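Local atomic coordinates of zinc-binding protein TroA (Treponema pallidum, PDB entry 1K0F), a protein that binds zinc with high affinity and specificity in the periplasm and delivers it to the membrane permease of the TroABC ABC transporter for import. Residues 165-170 and 215-220; 243-248 and 268-273; 201-206 and 226-231; 104-109 and 176-181. All coordinates share one frame; numbering follows the deposited sequence.

Interaction 1: residues 165-170 and 215-220; sequences VTAHDA and FIESSI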
loop_
_atom_site.group_PDB
_atom_site.type_symbol
_atom_site.label_atom_id
_atom_site.label_comp_id
_atom_site.label_asym_id
_atom_site.label_seq_id
_atom_site.Cartn_x
_atom_site.Cartn_y
_atom_site.Cartn_z
ATOM N N VAL A 165 -11.497 10.825 -2.641
ATOM C CA VAL A 165 -10.457 11.807 -2.396
ATOM C C VAL A 165 -9.829 11.385 -1.074
ATOM O O VAL A 165 -10.523 11.198 -0.074
ATOM C CB VAL A 165 -11.037 13.237 -2.294
ATOM C CG1 VAL A 165 -9.938 14.215 -1.917
ATOM C CG2 VAL A 165 -11.661 13.644 -3.622
ATOM N N THR A 166 -8.514 11.219 -1.078
ATOM C CA THR A 166 -7.802 10.782 0.112
ATOM C C THR A 166 -6.577 11.629 0.431
ATOM O O THR A 166 -6.241 12.555 -0.304
ATOM C CB THR A 166 -7.343 9.337 -0.062
ATOM O OG1 THR A 166 -6.874 9.161 -1.403
ATOM C CG2 THR A 166 -8.497 8.374 0.201
ATOM N N ALA A 167 -5.913 11.284 1.532
ATOM C CA ALA A 167 -4.709 11.975 1.996
ATOM C C ALA A 167 -3.665 12.223 0.890
ATOM O O ALA A 167 -3.227 13.360 0.700
ATOM C CB ALA A 167 -4.081 11.189 3.142
ATOM N N HIS A 168 -3.255 11.162 0.187
ATOM C CA HIS A 168 -2.282 11.286 -0.904
ATOM C C HIS A 168 -2.573 10.351 -2.092
ATOM O O HIS A 168 -3.316 9.384 -1.951
ATOM C CB HIS A 168 -0.835 11.113 -0.370
ATOM C CG HIS A 168 -0.372 9.692 -0.235
ATOM N ND1 HIS A 168 -1.007 8.772 0.569
ATOM C CD2 HIS A 168 0.713 9.059 -0.742
ATOM C CE1 HIS A 168 -0.335 7.633 0.553
ATOM N NE2 HIS A 168 0.714 7.783 -0.232
ATOM N N ASP A 169 -2.001 10.663 -3.257
ATOM C CA ASP A 169 -2.193 9.900 -4.503
ATOM C C ASP A 169 -1.678 8.474 -4.420
ATOM O O ASP A 169 -0.718 8.110 -5.106
ATOM C CB ASP A 169 -1.485 10.618 -5.664
ATOM C CG ASP A 169 -2.385 10.811 -6.881
ATOM O OD1 ASP A 169 -3.566 10.388 -6.826
ATOM O OD2 ASP A 169 -1.900 11.387 -7.889
ATOM N N ALA A 170 -2.344 7.661 -3.613
ATOM C CA ALA A 170 -1.930 6.285 -3.418
ATOM C C ALA A 170 -2.990 5.267 -3.802
ATOM O O ALA A 170 -3.031 4.184 -3.235
ATOM C CB ALA A 170 -1.523 6.079 -1.966
ATOM N N PHE A 215 -11.328 10.726 2.893
ATOM C CA PHE A 215 -10.689 9.846 3.867
ATOM C C PHE A 215 -9.312 10.220 4.381
ATOM O O PHE A 215 -8.506 10.832 3.690
ATOM C CB PHE A 215 -10.624 8.429 3.308
ATOM C CG PHE A 215 -11.964 7.868 2.956
ATOM C CD1 PHE A 215 -12.698 8.405 1.904
ATOM C CD2 PHE A 215 -12.518 6.841 3.705
ATOM C CE1 PHE A 215 -13.972 7.931 1.606
ATOM C CE2 PHE A 215 -13.800 6.357 3.417
ATOM C CZ PHE A 215 -14.528 6.904 2.365
ATOM N N ILE A 216 -9.050 9.836 5.620
ATOM C CA ILE A 216 -7.756 10.078 6.234
ATOM C C ILE A 216 -6.917 8.867 5.864
ATOM O O ILE A 216 -7.373 7.970 5.157
ATOM C CB ILE A 216 -7.843 10.167 7.791
ATOM C CG1 ILE A 216 -9.132 9.523 8.285
ATOM C CG2 ILE A 216 -7.799 11.631 8.247
ATOM C CD1 ILE A 216 -9.185 9.363 9.765
ATOM N N GLU A 217 -5.687 8.832 6.343
ATOM C CA GLU A 217 -4.828 7.713 6.055
ATOM C C GLU A 217 -3.916 7.481 7.222
ATOM O O GLU A 217 -3.526 8.414 7.908
ATOM C CB GLU A 217 -4.018 7.981 4.809
ATOM C CG GLU A 217 -4.810 7.795 3.544
ATOM C CD GLU A 217 -3.962 8.005 2.326
ATOM O OE1 GLU A 217 -4.518 8.233 1.234
ATOM O OE2 GLU A 217 -2.726 7.945 2.467
ATOM N N SER A 218 -3.584 6.218 7.435
ATOM C CA SER A 218 -2.731 5.823 8.535
ATOM C C SER A 218 -1.291 6.322 8.445
ATOM O O SER A 218 -0.637 6.486 9.475
ATOM C CB SER A 218 -2.725 4.300 8.639
ATOM O OG SER A 218 -3.136 3.734 7.414
ATOM N N SER A 219 -0.797 6.578 7.237
ATOM C CA SER A 219 0.594 7.001 7.080
ATOM C C SER A 219 0.855 8.474 6.831
ATOM O O SER A 219 1.998 8.880 6.659
ATOM C CB SER A 219 1.233 6.200 5.959
ATOM O OG SER A 219 0.284 5.930 4.945
ATOM N N ILE A 220 -0.192 9.282 6.820
ATOM C CA ILE A 220 -0.014 10.699 6.562
ATOM C C ILE A 220 -0.758 11.566 7.577
ATOM O O ILE A 220 -1.901 11.282 7.922
ATOM C CB ILE A 220 -0.487 11.055 5.112
ATOM C CG1 ILE A 220 0.592 10.670 4.097
ATOM C CG2 ILE A 220 -0.742 12.551 4.975
ATOM C CD1 ILE A 220 0.269 9.451 3.284
#

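Interaction 2: residues 243-248 and 268-273; sequences GELFSD and IDTIVA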
loop_
_atom_site.group_PDB
_atom_site.type_symbol
_atom_site.label_atom_id
_atom_site.label_comp_id
_atom_site.label_asym_id
_atom_site.label_seq_id
_atom_site.Cartn_x
_atom_site.Cartn_y
_atom_site.Cartn_z
ATOM N N GLY A 243 -13.572 7.744 7.081
ATOM C CA GLY A 243 -12.834 6.662 7.679
ATOM C C GLY A 243 -11.373 6.880 7.414
ATOM O O GLY A 243 -11.002 7.659 6.543
ATOM N N GLU A 244 -10.536 6.204 8.182
ATOM C CA GLU A 244 -9.106 6.319 7.998
ATOM C C GLU A 244 -8.721 5.195 7.088
ATOM O O GLU A 244 -9.084 4.059 7.332
ATOM C CB GLU A 244 -8.380 6.165 9.319
ATOM C CG GLU A 244 -7.078 6.908 9.353
ATOM C CD GLU A 244 -6.215 6.472 10.496
ATOM O OE1 GLU A 244 -6.665 5.599 11.263
ATOM O OE2 GLU A 244 -5.089 6.990 10.633
ATOM N N LEU A 245 -7.980 5.493 6.036
ATOM C CA LEU A 245 -7.608 4.433 5.137
ATOM C C LEU A 245 -6.148 4.033 5.281
ATOM O O LEU A 245 -5.324 4.783 5.826
ATOM C CB LEU A 245 -7.916 4.849 3.702
ATOM C CG LEU A 245 -9.377 5.252 3.466
ATOM C CD1 LEU A 245 -9.617 5.442 1.976
ATOM C CD2 LEU A 245 -10.305 4.190 4.021
ATOM N N PHE A 246 -5.843 2.827 4.815
ATOM C CA PHE A 246 -4.484 2.318 4.859
ATOM C C PHE A 246 -3.898 2.617 3.505
ATOM O O PHE A 246 -4.360 2.081 2.505
ATOM C CB PHE A 246 -4.482 0.814 5.093
ATOM C CG PHE A 246 -4.894 0.425 6.471
ATOM C CD1 PHE A 246 -4.093 0.749 7.557
ATOM C CD2 PHE A 246 -6.108 -0.193 6.690
ATOM C CE1 PHE A 246 -4.501 0.472 8.840
ATOM C CE2 PHE A 246 -6.528 -0.474 7.965
ATOM C CZ PHE A 246 -5.728 -0.142 9.048
ATOM N N SER A 247 -2.899 3.486 3.462
ATOM C CA SER A 247 -2.288 3.818 2.192
ATOM C C SER A 247 -1.065 2.949 1.967
ATOM O O SER A 247 -1.131 1.940 1.260
ATOM C CB SER A 247 -1.894 5.290 2.153
ATOM O OG SER A 247 -1.748 5.820 3.454
ATOM N N ASP A 248 0.054 3.329 2.570
ATOM C CA ASP A 248 1.275 2.559 2.406
ATOM C C ASP A 248 1.504 1.614 3.573
ATOM O O ASP A 248 2.307 0.688 3.472
ATOM C CB ASP A 248 2.490 3.489 2.281
ATOM C CG ASP A 248 2.201 4.737 1.456
ATOM O OD1 ASP A 248 1.541 4.623 0.401
ATOM O OD2 ASP A 248 2.646 5.834 1.867
ATOM N N ILE A 268 -11.888 -0.799 1.198
ATOM C CA ILE A 268 -13.132 -0.809 0.426
ATOM C C ILE A 268 -14.361 -0.750 1.324
ATOM O O ILE A 268 -15.355 -0.101 0.990
ATOM C CB ILE A 268 -13.232 -2.071 -0.477
ATOM C CG1 ILE A 268 -14.015 -1.729 -1.733
ATOM C CG2 ILE A 268 -13.925 -3.220 0.251
ATOM C CD1 ILE A 268 -13.264 -0.828 -2.655
ATOM N N ASP A 269 -14.308 -1.419 2.468
ATOM C CA ASP A 269 -15.449 -1.385 3.359
ATOM C C ASP A 269 -15.653 0.077 3.695
ATOM O O ASP A 269 -16.597 0.703 3.240
ATOM C CB ASP A 269 -15.158 -2.193 4.630
ATOM C CG ASP A 269 -15.289 -3.686 4.408
ATOM O OD1 ASP A 269 -15.231 -4.115 3.243
ATOM O OD2 ASP A 269 -15.442 -4.429 5.401
ATOM N N THR A 270 -14.729 0.624 4.476
ATOM C CA THR A 270 -14.787 2.017 4.901
ATOM C C THR A 270 -15.209 2.992 3.808
ATOM O O THR A 270 -16.070 3.849 4.025
ATOM C CB THR A 270 -13.423 2.461 5.443
ATOM O OG1 THR A 270 -13.170 1.782 6.679
ATOM C CG2 THR A 270 -13.392 3.970 5.668
ATOM N N ILE A 271 -14.613 2.846 2.628
ATOM C CA ILE A 271 -14.895 3.746 1.519
ATOM C C ILE A 271 -16.322 3.687 1.000
ATOM O O ILE A 271 -17.074 4.655 1.144
ATOM C CB ILE A 271 -13.917 3.508 0.353
ATOM C CG1 ILE A 271 -12.509 3.943 0.767
ATOM C CG2 ILE A 271 -14.353 4.300 -0.883
ATOM C CD1 ILE A 271 -11.458 3.584 -0.235
ATOM N N VAL A 272 -16.693 2.569 0.382
ATOM C CA VAL A 272 -18.051 2.426 -0.133
ATOM C C VAL A 272 -19.040 2.759 0.989
ATOM O O VAL A 272 -19.996 3.512 0.785
ATOM C CB VAL A 272 -18.321 0.989 -0.678
ATOM C CG1 VAL A 272 -17.406 0.700 -1.849
ATOM C CG2 VAL A 272 -18.124 -0.044 0.409
ATOM N N ALA A 273 -18.803 2.213 2.177
ATOM C CA ALA A 273 -19.675 2.498 3.300
ATOM C C ALA A 273 -19.821 4.012 3.368
ATOM O O ALA A 273 -20.912 4.559 3.194
ATOM C CB ALA A 273 -19.064 1.976 4.587
#

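Interaction 3: residues 201-206 and 226-231; sequences ELAAFI and EALRDA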
loop_
_atom_site.group_PDB
_atom_site.type_symbol
_atom_site.label_atom_id
_atom_site.label_comp_id
_atom_site.label_asym_id
_atom_site.label_seq_id
_atom_site.Cartn_x
_atom_site.Cartn_y
_atom_site.Cartn_z
ATOM N N GLU A 201 -8.593 24.034 -4.697
ATOM C CA GLU A 201 -9.273 23.369 -5.797
ATOM C C GLU A 201 -9.966 22.105 -5.318
ATOM O O GLU A 201 -11.162 21.929 -5.522
ATOM C CB GLU A 201 -8.269 23.041 -6.906
ATOM C CG GLU A 201 -7.373 24.220 -7.272
ATOM C CD GLU A 201 -6.718 24.085 -8.636
ATOM O OE1 GLU A 201 -7.174 24.766 -9.582
ATOM O OE2 GLU A 201 -5.745 23.304 -8.761
ATOM N N LEU A 202 -9.209 21.228 -4.672
ATOM C CA LEU A 202 -9.766 19.985 -4.174
ATOM C C LEU A 202 -10.950 20.244 -3.253
ATOM O O LEU A 202 -11.945 19.522 -3.285
ATOM C CB LEU A 202 -8.700 19.196 -3.426
ATOM C CG LEU A 202 -9.104 17.753 -3.132
ATOM C CD1 LEU A 202 -9.658 17.115 -4.396
ATOM C CD2 LEU A 202 -7.905 16.985 -2.617
ATOM N N ALA A 203 -10.839 21.281 -2.432
ATOM C CA ALA A 203 -11.910 21.625 -1.510
ATOM C C ALA A 203 -13.187 21.892 -2.299
ATOM O O ALA A 203 -14.216 21.262 -2.065
ATOM C CB ALA A 203 -11.523 22.849 -0.699
ATOM N N ALA A 204 -13.119 22.829 -3.238
ATOM C CA ALA A 204 -14.285 23.147 -4.051
ATOM C C ALA A 204 -14.720 21.922 -4.844
ATOM O O ALA A 204 -15.904 21.644 -4.955
ATOM C CB ALA A 204 -13.972 24.303 -4.999
ATOM N N PHE A 205 -13.753 21.192 -5.391
ATOM C CA PHE A 205 -14.045 20.005 -6.177
ATOM C C PHE A 205 -14.980 19.092 -5.409
ATOM O O PHE A 205 -15.974 18.609 -5.939
ATOM C CB PHE A 205 -12.767 19.250 -6.487
ATOM C CG PHE A 205 -13.003 17.830 -6.851
ATOM C CD1 PHE A 205 -13.646 17.510 -8.048
ATOM C CD2 PHE A 205 -12.598 16.807 -6.001
ATOM C CE1 PHE A 205 -13.887 16.184 -8.403
ATOM C CE2 PHE A 205 -12.828 15.468 -6.334
ATOM C CZ PHE A 205 -13.479 15.155 -7.547
ATOM N N ILE A 206 -14.644 18.879 -4.144
ATOM C CA ILE A 206 -15.418 18.030 -3.253
ATOM C C ILE A 206 -16.758 18.697 -2.920
ATOM O O ILE A 206 -17.762 18.020 -2.692
ATOM C CB ILE A 206 -14.626 17.752 -1.944
ATOM C CG1 ILE A 206 -13.334 17.005 -2.266
ATOM C CG2 ILE A 206 -15.460 16.923 -0.982
ATOM C CD1 ILE A 206 -12.259 17.200 -1.224
ATOM N N GLU A 226 -8.225 16.888 7.379
ATOM C CA GLU A 226 -9.216 17.575 8.200
ATOM C C GLU A 226 -9.238 19.045 7.833
ATOM O O GLU A 226 -10.240 19.726 8.035
ATOM C CB GLU A 226 -8.873 17.454 9.678
ATOM C CG GLU A 226 -8.709 16.044 10.158
ATOM C CD GLU A 226 -9.127 15.886 11.596
ATOM O OE1 GLU A 226 -8.930 16.835 12.396
ATOM O OE2 GLU A 226 -9.665 14.812 11.938
ATOM N N ALA A 227 -8.117 19.534 7.311
ATOM C CA ALA A 227 -8.004 20.931 6.915
ATOM C C ALA A 227 -8.743 21.094 5.603
ATOM O O ALA A 227 -9.389 22.109 5.349
ATOM C CB ALA A 227 -6.546 21.311 6.750
ATOM N N LEU A 228 -8.639 20.077 4.763
ATOM C CA LEU A 228 -9.319 20.095 3.487
ATOM C C LEU A 228 -10.787 20.054 3.843
ATOM O O LEU A 228 -11.591 20.784 3.286
ATOM C CB LEU A 228 -8.941 18.865 2.665
ATOM C CG LEU A 228 -9.856 18.481 1.498
ATOM C CD1 LEU A 228 -10.237 19.715 0.675
ATOM C CD2 LEU A 228 -9.135 17.454 0.630
ATOM N N ARG A 229 -11.118 19.205 4.803
ATOM C CA ARG A 229 -12.491 19.057 5.257
ATOM C C ARG A 229 -13.098 20.417 5.608
ATOM O O ARG A 229 -14.227 20.714 5.219
ATOM C CB ARG A 229 -12.538 18.132 6.475
ATOM C CG ARG A 229 -13.850 17.408 6.644
ATOM C CD ARG A 229 -14.762 18.133 7.606
ATOM N NE ARG A 229 -14.011 18.905 8.591
ATOM C CZ ARG A 229 -13.083 18.386 9.394
ATOM N NH1 ARG A 229 -12.792 17.093 9.327
ATOM N NH2 ARG A 229 -12.447 19.151 10.270
ATOM N N ASP A 230 -12.341 21.238 6.343
ATOM C CA ASP A 230 -12.792 22.573 6.739
ATOM C C ASP A 230 -12.874 23.501 5.543
ATOM O O ASP A 230 -13.755 24.355 5.470
ATOM C CB ASP A 230 -11.836 23.173 7.749
ATOM C CG ASP A 230 -11.694 22.322 8.957
ATOM O OD1 ASP A 230 -12.581 21.463 9.163
ATOM O OD2 ASP A 230 -10.705 22.511 9.692
ATOM N N ALA A 231 -11.931 23.347 4.620
ATOM C CA ALA A 231 -11.918 24.160 3.415
ATOM C C ALA A 231 -13.192 23.822 2.650
ATOM O O ALA A 231 -13.838 24.697 2.075
ATOM C CB ALA A 231 -10.696 23.840 2.584
#

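Interaction 4: residues 104-109 and 176-181; sequences WFDVKL and RAYGFE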
loop_
_atom_site.group_PDB
_atom_site.type_symbol
_atom_site.label_atom_id
_atom_site.label_comp_id
_atom_site.label_asym_id
_atom_site.label_seq_id
_atom_site.Cartn_x
_atom_site.Cartn_y
_atom_site.Cartn_z
ATOM N N TRP A 104 0.018 -2.617 -4.713
ATOM C CA TRP A 104 -0.640 -3.531 -3.797
ATOM C C TRP A 104 -2.106 -3.160 -3.666
ATOM O O TRP A 104 -2.810 -3.687 -2.802
ATOM C CB TRP A 104 0.006 -3.454 -2.423
ATOM C CG TRP A 104 0.026 -2.076 -1.910
ATOM C CD1 TRP A 104 -1.012 -1.394 -1.342
ATOM C CD2 TRP A 104 1.130 -1.175 -1.948
ATOM N NE1 TRP A 104 -0.618 -0.119 -1.022
ATOM C CE2 TRP A 104 0.693 0.043 -1.383
ATOM C CE3 TRP A 104 2.449 -1.280 -2.402
ATOM C CZ2 TRP A 104 1.529 1.150 -1.261
ATOM C CZ3 TRP A 104 3.280 -0.178 -2.285
ATOM C CH2 TRP A 104 2.816 1.021 -1.717
ATOM N N PHE A 105 -2.560 -2.227 -4.495
ATOM C CA PHE A 105 -3.954 -1.827 -4.448
ATOM C C PHE A 105 -4.717 -2.420 -5.620
ATOM O O PHE A 105 -5.916 -2.203 -5.767
ATOM C CB PHE A 105 -4.089 -0.309 -4.397
ATOM C CG PHE A 105 -4.051 0.239 -2.995
ATOM C CD1 PHE A 105 -4.644 -0.459 -1.949
ATOM C CD2 PHE A 105 -3.389 1.429 -2.714
ATOM C CE1 PHE A 105 -4.578 0.020 -0.641
ATOM C CE2 PHE A 105 -3.314 1.917 -1.416
ATOM C CZ PHE A 105 -3.906 1.209 -0.372
ATOM N N ASP A 106 -3.993 -3.153 -6.463
ATOM C CA ASP A 106 -4.596 -3.876 -7.567
ATOM C C ASP A 106 -4.260 -5.320 -7.195
ATOM O O ASP A 106 -3.234 -5.856 -7.603
ATOM C CB ASP A 106 -3.971 -3.522 -8.916
ATOM C CG ASP A 106 -4.653 -4.242 -10.078
ATOM O OD1 ASP A 106 -5.350 -5.254 -9.830
ATOM O OD2 ASP A 106 -4.499 -3.802 -11.240
ATOM N N VAL A 107 -5.119 -5.915 -6.374
ATOM C CA VAL A 107 -4.954 -7.282 -5.892
ATOM C C VAL A 107 -4.455 -8.248 -6.948
ATOM O O VAL A 107 -3.617 -9.095 -6.666
ATOM C CB VAL A 107 -6.276 -7.825 -5.346
ATOM C CG1 VAL A 107 -6.081 -9.222 -4.832
ATOM C CG2 VAL A 107 -6.806 -6.914 -4.262
ATOM N N LYS A 108 -4.973 -8.117 -8.162
ATOM C CA LYS A 108 -4.592 -8.996 -9.258
ATOM C C LYS A 108 -3.163 -8.761 -9.744
ATOM O O LYS A 108 -2.488 -9.683 -10.201
ATOM C CB LYS A 108 -5.571 -8.805 -10.417
ATOM C CG LYS A 108 -6.015 -10.091 -11.091
ATOM C CD LYS A 108 -5.803 -10.025 -12.604
ATOM C CE LYS A 108 -7.122 -9.907 -13.361
ATOM N NZ LYS A 108 -7.013 -10.461 -14.742
ATOM N N LEU A 109 -2.709 -7.518 -9.656
ATOM C CA LEU A 109 -1.364 -7.158 -10.092
ATOM C C LEU A 109 -0.382 -7.258 -8.932
ATOM O O LEU A 109 0.828 -7.111 -9.107
ATOM C CB LEU A 109 -1.364 -5.738 -10.653
ATOM C CG LEU A 109 -0.017 -5.160 -11.087
ATOM C CD1 LEU A 109 0.244 -5.509 -12.547
ATOM C CD2 LEU A 109 -0.020 -3.653 -10.875
ATOM N N ARG A 176 -7.916 2.462 -11.246
ATOM C CA ARG A 176 -7.860 1.755 -12.518
ATOM C C ARG A 176 -8.444 0.347 -12.436
ATOM O O ARG A 176 -9.060 -0.134 -13.385
ATOM C CB ARG A 176 -6.410 1.682 -13.007
ATOM C CG ARG A 176 -6.203 0.797 -14.223
ATOM C CD ARG A 176 -4.769 0.863 -14.709
ATOM N NE ARG A 176 -3.985 -0.263 -14.215
ATOM C CZ ARG A 176 -2.771 -0.590 -14.652
ATOM N NH1 ARG A 176 -2.186 0.126 -15.602
ATOM N NH2 ARG A 176 -2.142 -1.642 -14.141
ATOM N N ALA A 177 -8.275 -0.293 -11.282
ATOM C CA ALA A 177 -8.739 -1.665 -11.077
ATOM C C ALA A 177 -10.222 -1.828 -10.813
ATOM O O ALA A 177 -10.891 -2.611 -11.482
ATOM C CB ALA A 177 -7.957 -2.310 -9.943
ATOM N N TYR A 178 -10.733 -1.077 -9.845
ATOM C CA TYR A 178 -12.133 -1.184 -9.466
ATOM C C TYR A 178 -13.011 0.026 -9.793
ATOM O O TYR A 178 -14.141 0.126 -9.307
ATOM C CB TYR A 178 -12.190 -1.526 -7.977
ATOM C CG TYR A 178 -11.100 -2.505 -7.594
ATOM C CD1 TYR A 178 -11.278 -3.878 -7.770
ATOM C CD2 TYR A 178 -9.864 -2.057 -7.126
ATOM C CE1 TYR A 178 -10.251 -4.782 -7.499
ATOM C CE2 TYR A 178 -8.830 -2.957 -6.849
ATOM C CZ TYR A 178 -9.033 -4.315 -7.042
ATOM O OH TYR A 178 -8.017 -5.205 -6.796
ATOM N N GLY A 179 -12.489 0.933 -10.618
ATOM C CA GLY A 179 -13.243 2.112 -11.029
ATOM C C GLY A 179 -13.634 3.109 -9.952
ATOM O O GLY A 179 -14.726 3.046 -9.388
ATOM N N PHE A 180 -12.734 4.043 -9.672
ATOM C CA PHE A 180 -12.980 5.065 -8.666
ATOM C C PHE A 180 -12.299 6.352 -9.120
ATOM O O PHE A 180 -11.135 6.349 -9.544
ATOM C CB PHE A 180 -12.406 4.642 -7.307
ATOM C CG PHE A 180 -13.319 3.758 -6.495
ATOM C CD1 PHE A 180 -13.124 2.382 -6.456
ATOM C CD2 PHE A 180 -14.351 4.304 -5.740
ATOM C CE1 PHE A 180 -13.937 1.564 -5.673
ATOM C CE2 PHE A 180 -15.171 3.494 -4.954
ATOM C CZ PHE A 180 -14.962 2.122 -4.921
ATOM N N GLU A 181 -13.036 7.453 -9.064
ATOM C CA GLU A 181 -12.457 8.726 -9.435
ATOM C C GLU A 181 -11.659 9.102 -8.197
ATOM O O GLU A 181 -12.210 9.567 -7.204
ATOM C CB GLU A 181 -13.553 9.758 -9.706
ATOM C CG GLU A 181 -13.036 11.177 -9.851
ATOM C CD GLU A 181 -13.608 11.883 -11.057
ATOM O OE1 GLU A 181 -14.037 11.190 -12.009
ATOM O OE2 GLU A 181 -13.625 13.132 -11.049
#

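Interaction 1: residues 165-170 and 215-220
His168 and Glu217 meet through a histidine-carboxylate hydrogen bond. His168 ND1 donates to Glu217 OE2 over 2.7 Å. The bond is bent, at 132°, and the carboxylate plane is turned well away from the ring. The position of OE2 is less certain, as the model places it too close to an atom elsewhere. Glu217 OE1 accepts a second, weak bond from His168 N at 3.4 Å, so the one carboxylate reaches both ring and backbone of the histidine. Ile220 CD1 lies over one face of the imidazole in a CH-pi contact, 3.4 Å from the ring centroid. Ala170 CB lies on the opposite face, toward the rim. In His168, chi1 (84°) puts CG between the backbone N and the carbonyl carbon, and chi2 (-60°) turns ND1 to face Glu217. Ala167 CB packs against the Glu217 side chain, 3.3 Å from Glu217 CD, and Ile220 CG2 packs on Ala167 CB at 4.0 Å.

His168 is a zinc ligand, and this structure is zinc-free. Its ring meets His37 and His102, and NE2 makes a weak bond to Asp248, so all four ligands gather here. Glu217 is second shell: it probably sets the ring's rotation from the ND1 side and may polarise it, as far as OE2 can be trusted. Ser247 OG is modelled as a second partner of OE2, though very close.

Farther back, Phe215 N donates to Val165 O at 3.1 Å, where strands 163-166 and 213-217 run close. Strand 240-245 pairs with the other edge of 213-217, while helices 196-208 and 260-273 pack on Val165 and Phe215 respectively.

Interaction 2: residues 243-248 and 268-273
Leu245 packs on Thr270 and Ile271, a helix-on-strand contact in the C-terminal alpha/beta lobe. Strand 240-245 meets helix 260-273, and the axes of the two short segments come within 8.4 Å at 139° between their N-to-C directions. The two segments run in broadly opposed directions, at a clear slant. The contact is apolar and modest, with 169 Å² buried.

The two methyl groups of Leu245 have different main partners. CD1 meets Ile271 CD1 at 3.4 Å, and the two side chains cross at about a right angle. CD2 goes chiefly to Thr270 CG2 at 3.5 Å, where the side chains slide past each other in opposite directions. Phe215 of the adjacent strand touches all three of these residues and continues the apolar layer.

Thr270 presents its methyl group to the strand. CG2 is anti to the backbone N, and it sits 3.4 Å from Gly243 CA. The glycine, with no side chain, lets the helix come this near the strand. Three residues past Leu245 the chain reaches Asp248, a zinc ligand that takes no part in this contact. The threonine hydroxyl is turned back to its own helix: Thr270 OG1 is hydrogen-bonded to His266 O.

Interaction 3: residues 201-206 and 226-231
Leu228 of helix 225-233 packs against Leu202, Ala203 and Ile206 of helix 196-208. This is plain helix-helix packing in the C-terminal alpha/beta lobe. The contact across the helices is wholly apolar, and 193 Å² is buried. The local axes cross at -60° and approach to 8.7 Å. That spacing is close, and small residues line part of the interface: Ala203 CB meets Ala231 CB at 3.5 Å.

Leu228 carries most of the contact, with 75 Å² buried. Its CG is anti to the backbone N (chi1 162°). Leu228 CD1 lies 3.3 Å from Ala203 CA, against the backbone of the other helix. CD2 meets Leu202 CD2 at 3.5 Å, with the two leucines crossing at about a right angle. Ile206 comes to Leu228 tip to tip, its CD1 near both methyls and 3.6 Å from Leu228 CD2.

The charged groups stay out of this layer. Arg229 NH2 forms a salt bridge of 2.6 Å with Asp230 OD1 of its own helix, on the syn side of the carboxylate but tilted out of both planes.

The two helices are joined through strand 213-217. Leu202 and Ile206 also press on Val165 of strand 163-166, and Ile206 and Arg229 both touch Ile214. The pair thus lies over the beta strands of the lobe.

Interaction 4: residues 104-109 and 176-181
Tyr178 OH is held by two groups, Val107 N and Asp147 OD1. The bond from Val107 N is weak, 3.0 Å long and bent to 134°. The stronger partner is Asp147, on helix 129-156. Val107 CG2 lies 3.3 Å from Tyr178 OH, the valine crossing the tyrosine at about a right angle. At the ring edge and in its plane, Phe105 O approaches Tyr178 CE2 to 3.2 Å.

Asp106 lies beside the tyrosine, its carboxylate plane 71° from the ring. It is the N-cap of helix 107-124. CG is anti to the backbone N (chi1 -177°), and Asp106 OD1 accepts weak capping bonds from Lys108 N and Leu109 N. Ala177 CB packs on the carboxylate, 3.8 Å from Asp106 CG. Arg176 NH2 is 4.3 Å from Asp106 OD2, too far for a salt bridge, and is hydrogen-bonded to Gln90 O.

Gly179, with positive phi, leads the chain away from helix 172-178. The contact joins the C-terminal part of that helix to the start of helix 107-124, near the zinc site: the side chains of Phe105 and the ligand His102 come within about 4 Å. The long helix 129-156 packs against Val107 and Tyr178, and helix 260-273 touches Phe105 and Val107.

Overall arrangement
Followed from the N terminus, 104-109 comes first and waits for 176-181 to close interaction 4. Segment 165-170 opens interaction 1 within that loop, and 215-220 closes it later, so the two cross. Interaction 3 opens at 201-206 and closes at 226-231, crossing interaction 1 in turn. Interaction 2 follows in series, and none nests in another. Interactions 1 and 2 are neighbours, with centres 9 Å apart and strands 213-217 and 240-245 paired. Val165 links interaction 1 to the helices of interaction 3. Trp104 NE1 bonds Ser247 O, joining interactions 4 and 2. Together they tie the strands, their covering helices and the zinc-site loops.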